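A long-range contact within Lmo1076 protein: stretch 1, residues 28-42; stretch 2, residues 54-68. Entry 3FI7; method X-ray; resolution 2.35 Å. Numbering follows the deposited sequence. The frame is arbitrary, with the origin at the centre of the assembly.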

# COMPACT_ATOMS: atom_id res chain seq x y z
N THR A 28 -2.67 11.66 -12.75
CA THR A 28 -3.30 10.39 -13.10
C THR A 28 -3.99 9.79 -11.87
O THR A 28 -3.65 10.12 -10.73
CB THR A 28 -2.26 9.37 -13.62
OG1 THR A 28 -1.35 9.03 -12.56
CG2 THR A 28 -1.49 9.91 -14.84
N PHE A 29 -4.95 8.89 -12.09
CA PHE A 29 -5.60 8.23 -10.96
C PHE A 29 -4.57 7.50 -10.08
O PHE A 29 -4.74 7.42 -8.86
CB PHE A 29 -6.77 7.31 -11.40
CG PHE A 29 -6.33 6.05 -12.12
CD1 PHE A 29 -6.37 5.97 -13.51
CD2 PHE A 29 -5.90 4.94 -11.40
CE1 PHE A 29 -5.98 4.82 -14.18
CE2 PHE A 29 -5.50 3.77 -12.06
CZ PHE A 29 -5.54 3.71 -13.45
N GLN A 30 -3.50 6.99 -10.69
CA GLN A 30 -2.45 6.30 -9.93
C GLN A 30 -1.74 7.26 -8.98
O GLN A 30 -1.56 6.96 -7.79
CB GLN A 30 -1.40 5.67 -10.87
CG GLN A 30 -1.90 4.57 -11.81
CD GLN A 30 -2.38 5.09 -13.16
OE1 GLN A 30 -3.05 6.12 -13.24
NE2 GLN A 30 -2.06 4.37 -14.22
N GLN A 31 -1.35 8.41 -9.51
CA GLN A 31 -0.62 9.41 -8.73
C GLN A 31 -1.54 10.01 -7.67
O GLN A 31 -1.13 10.27 -6.54
CB GLN A 31 -0.07 10.50 -9.65
CG GLN A 31 0.79 11.55 -8.95
CD GLN A 31 2.09 10.97 -8.41
OE1 GLN A 31 2.89 10.39 -9.15
NE2 GLN A 31 2.31 11.12 -7.11
N THR A 32 -2.80 10.19 -8.04
CA THR A 32 -3.79 10.73 -7.11
C THR A 32 -3.99 9.77 -5.93
O THR A 32 -4.14 10.21 -4.78
CB THR A 32 -5.11 11.00 -7.81
OG1 THR A 32 -4.93 12.09 -8.72
CG2 THR A 32 -6.23 11.34 -6.81
N PHE A 33 -3.98 8.48 -6.22
CA PHE A 33 -4.09 7.49 -5.14
C PHE A 33 -2.90 7.60 -4.19
O PHE A 33 -3.08 7.68 -2.97
CB PHE A 33 -4.22 6.07 -5.68
CG PHE A 33 -4.14 5.02 -4.61
CD1 PHE A 33 -2.96 4.35 -4.37
CD2 PHE A 33 -5.25 4.74 -3.82
CE1 PHE A 33 -2.88 3.39 -3.36
CE2 PHE A 33 -5.18 3.79 -2.81
CZ PHE A 33 -3.99 3.11 -2.59
N ILE A 34 -1.68 7.58 -4.73
CA ILE A 34 -0.50 7.79 -3.90
C ILE A 34 -0.61 9.09 -3.09
O ILE A 34 -0.42 9.08 -1.88
CB ILE A 34 0.78 7.81 -4.74
CG1 ILE A 34 1.08 6.41 -5.27
CG2 ILE A 34 1.94 8.36 -3.93
CD1 ILE A 34 1.89 6.41 -6.57
N ASN A 35 -0.95 10.19 -3.75
CA ASN A 35 -1.05 11.48 -3.07
C ASN A 35 -2.03 11.42 -1.90
O ASN A 35 -1.84 12.10 -0.90
CB ASN A 35 -1.48 12.59 -4.04
CG ASN A 35 -0.47 12.82 -5.16
OD1 ASN A 35 0.68 12.39 -5.08
ND2 ASN A 35 -0.91 13.50 -6.21
N SER A 36 -3.07 10.61 -2.02
CA SER A 36 -4.12 10.55 -1.01
C SER A 36 -3.74 9.76 0.25
O SER A 36 -4.38 9.91 1.27
CB SER A 36 -5.41 9.98 -1.59
OG SER A 36 -5.33 8.56 -1.69
N ILE A 37 -2.72 8.91 0.18
CA ILE A 37 -2.34 8.14 1.36
C ILE A 37 -0.91 8.38 1.88
O ILE A 37 -0.53 7.83 2.91
CB ILE A 37 -2.50 6.63 1.11
CG1 ILE A 37 -1.62 6.18 -0.07
CG2 ILE A 37 -3.97 6.26 0.89
CD1 ILE A 37 -1.33 4.66 -0.05
N SER A 38 -0.13 9.18 1.16
CA SER A 38 1.29 9.31 1.49
C SER A 38 1.51 9.95 2.86
O SER A 38 2.40 9.55 3.61
CB SER A 38 2.05 10.08 0.41
OG SER A 38 1.61 11.44 0.33
N THR A 39 0.69 10.95 3.19
CA THR A 39 0.80 11.62 4.49
C THR A 39 0.59 10.66 5.66
O THR A 39 1.39 10.60 6.59
CB THR A 39 -0.21 12.77 4.62
OG1 THR A 39 -0.11 13.61 3.47
CG2 THR A 39 0.06 13.59 5.90
N GLN A 40 -0.50 9.90 5.60
CA GLN A 40 -0.82 8.93 6.64
C GLN A 40 0.21 7.81 6.67
O GLN A 40 0.54 7.30 7.74
CB GLN A 40 -2.23 8.37 6.45
CG GLN A 40 -3.33 9.41 6.66
CD GLN A 40 -4.62 9.09 5.88
OE1 GLN A 40 -4.59 8.71 4.69
NE2 GLN A 40 -5.76 9.27 6.54
N ALA A 41 0.72 7.43 5.50
CA ALA A 41 1.72 6.38 5.46
C ALA A 41 3.02 6.83 6.14
O ALA A 41 3.65 6.05 6.84
CB ALA A 41 1.99 5.92 4.02
N MET A 42 3.41 8.08 5.91
CA MET A 42 4.62 8.60 6.54
C MET A 42 4.47 8.62 8.07
O MET A 42 5.38 8.22 8.80
CB MET A 42 5.00 9.99 6.00
CG MET A 42 5.66 9.98 4.62
SD MET A 42 6.20 11.61 4.00
CE MET A 42 4.62 12.39 3.62
N VAL A 54 7.25 1.19 1.03
CA VAL A 54 6.79 -0.18 0.93
C VAL A 54 5.30 -0.27 1.25
O VAL A 54 4.55 -1.01 0.61
CB VAL A 54 7.63 -1.11 1.85
CG1 VAL A 54 7.02 -2.50 1.92
CG2 VAL A 54 9.07 -1.16 1.35
N MET A 55 4.85 0.51 2.22
CA MET A 55 3.43 0.56 2.56
C MET A 55 2.56 1.12 1.43
O MET A 55 1.48 0.60 1.13
CB MET A 55 3.20 1.38 3.83
CG MET A 55 1.72 1.47 4.22
SD MET A 55 1.38 2.48 5.68
CE MET A 55 1.65 1.29 6.99
N ILE A 56 3.04 2.20 0.81
CA ILE A 56 2.29 2.83 -0.27
C ILE A 56 2.24 1.88 -1.46
O ILE A 56 1.20 1.71 -2.08
CB ILE A 56 2.90 4.19 -0.67
CG1 ILE A 56 2.76 5.19 0.48
CG2 ILE A 56 2.24 4.72 -1.93
CD1 ILE A 56 3.76 6.34 0.43
N ALA A 57 3.37 1.24 -1.78
CA ALA A 57 3.40 0.28 -2.88
C ALA A 57 2.47 -0.91 -2.60
O ALA A 57 1.74 -1.35 -3.49
CB ALA A 57 4.81 -0.21 -3.12
N GLN A 58 2.48 -1.41 -1.37
CA GLN A 58 1.57 -2.49 -1.01
C GLN A 58 0.12 -2.07 -1.15
O GLN A 58 -0.70 -2.82 -1.68
CB GLN A 58 1.81 -2.98 0.42
CG GLN A 58 2.88 -4.03 0.53
CD GLN A 58 2.76 -4.84 1.81
OE1 GLN A 58 3.00 -4.32 2.90
NE2 GLN A 58 2.40 -6.11 1.69
N ALA A 59 -0.20 -0.86 -0.69
CA ALA A 59 -1.58 -0.39 -0.76
C ALA A 59 -2.06 -0.30 -2.20
O ALA A 59 -3.19 -0.68 -2.49
CB ALA A 59 -1.76 0.94 -0.06
N ALA A 60 -1.20 0.19 -3.09
CA ALA A 60 -1.57 0.35 -4.49
C ALA A 60 -1.77 -1.01 -5.14
O ALA A 60 -2.69 -1.21 -5.93
CB ALA A 60 -0.52 1.14 -5.26
N LEU A 61 -0.89 -1.94 -4.79
CA LEU A 61 -0.91 -3.27 -5.38
C LEU A 61 -2.12 -4.09 -4.91
O LEU A 61 -2.80 -4.71 -5.72
CB LEU A 61 0.40 -3.99 -5.04
CG LEU A 61 0.71 -5.30 -5.75
CD1 LEU A 61 0.80 -5.09 -7.26
CD2 LEU A 61 2.01 -5.88 -5.20
N GLU A 62 -2.38 -4.08 -3.60
CA GLU A 62 -3.42 -4.93 -3.01
C GLU A 62 -4.83 -4.40 -3.25
O GLU A 62 -5.80 -5.14 -3.20
CB GLU A 62 -3.19 -5.12 -1.51
CG GLU A 62 -1.82 -5.69 -1.14
CD GLU A 62 -1.65 -7.12 -1.60
OE1 GLU A 62 -2.46 -7.97 -1.19
OE2 GLU A 62 -0.70 -7.39 -2.36
N SER A 63 -4.92 -3.10 -3.51
CA SER A 63 -6.21 -2.44 -3.73
C SER A 63 -6.49 -2.05 -5.20
O SER A 63 -7.56 -1.52 -5.48
CB SER A 63 -6.28 -1.18 -2.87
OG SER A 63 -5.60 -0.10 -3.51
N ASN A 64 -5.53 -2.28 -6.11
CA ASN A 64 -5.60 -1.78 -7.52
C ASN A 64 -5.77 -0.25 -7.59
O ASN A 64 -6.75 0.27 -8.14
CB ASN A 64 -6.71 -2.51 -8.32
CG ASN A 64 -6.81 -2.05 -9.79
OD1 ASN A 64 -5.84 -1.63 -10.41
ND2 ASN A 64 -8.02 -2.15 -10.35
N TRP A 65 -4.81 0.46 -7.00
CA TRP A 65 -4.84 1.92 -6.98
C TRP A 65 -6.13 2.43 -6.37
O TRP A 65 -6.69 3.42 -6.82
CB TRP A 65 -4.68 2.47 -8.41
CG TRP A 65 -3.43 1.98 -9.05
CD1 TRP A 65 -3.31 0.98 -9.97
CD2 TRP A 65 -2.10 2.46 -8.80
NE1 TRP A 65 -1.99 0.81 -10.32
CE2 TRP A 65 -1.23 1.70 -9.61
CE3 TRP A 65 -1.57 3.45 -7.98
CZ2 TRP A 65 0.15 1.92 -9.63
CZ3 TRP A 65 -0.20 3.66 -7.98
CH2 TRP A 65 0.65 2.89 -8.80
N GLY A 66 -6.62 1.71 -5.36
CA GLY A 66 -7.82 2.09 -4.65
C GLY A 66 -9.14 1.88 -5.38
O GLY A 66 -10.14 2.50 -5.03
N ARG A 67 -9.16 1.00 -6.38
CA ARG A 67 -10.36 0.83 -7.20
C ARG A 67 -11.15 -0.46 -6.93
O ARG A 67 -12.24 -0.64 -7.46
CB ARG A 67 -10.01 0.92 -8.70
CG ARG A 67 -9.25 2.20 -9.07
CD ARG A 67 -8.92 2.27 -10.56
NE ARG A 67 -7.94 1.26 -10.97
CZ ARG A 67 -7.59 1.03 -12.24
NH1 ARG A 67 -8.14 1.74 -13.23
NH2 ARG A 67 -6.69 0.10 -12.51
N SER A 68 -10.61 -1.37 -6.12
CA SER A 68 -11.33 -2.60 -5.81
C SER A 68 -12.57 -2.27 -4.98
O SER A 68 -12.63 -1.22 -4.33
CB SER A 68 -10.45 -3.61 -5.09
OG SER A 68 -10.31 -3.26 -3.73

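Two helices, 29-42 and the one running through 54-63, pack at 139° between their directions, with axes 9.8 Å apart at closest approach. No hydrogen bond crosses between the stretches. The contact is mainly apolar and aromatic, and it buries 683 Å² in all.

Trp65 covers the most surface. It follows the second helix, in a type I' turn from Asn64 to Arg67. Gln30 CB lies over its six-membered ring, 3.7 Å from the centroid, so the aliphatic base of a polar side chain meets the indole face. Ile34 CD1 meets the ring edge, 3.7 Å from Trp65 CZ3. Phe29 turns its own edge toward the indole face. Phe29 CZ also lies over a face of the Arg67 guanidinium, 3.3 Å from Arg67 NH1.

Ile56 is a knob among Ile34, Ile37, Ser38 and Ala41. Its CG1 is 3.7 Å from Ala41 CB, and its CG2 is 3.9 Å from Ile34 CG1. The small Ala41 and Ser38 let the branched side chain approach their helix closely.

Phe33, with chi1 in t, is buried against the end of the second helix. Its CE1 is 3.5 Å from Ala60 CA. Trp65 CA and Gly66 N lie over its face. Gly66 suits this place: an ideal CB would sit 2.8 Å from Phe33 CD2, a clash. Ser63 OG accepts from Gly66 N at 2.8 Å, bracing the turn beside the ring.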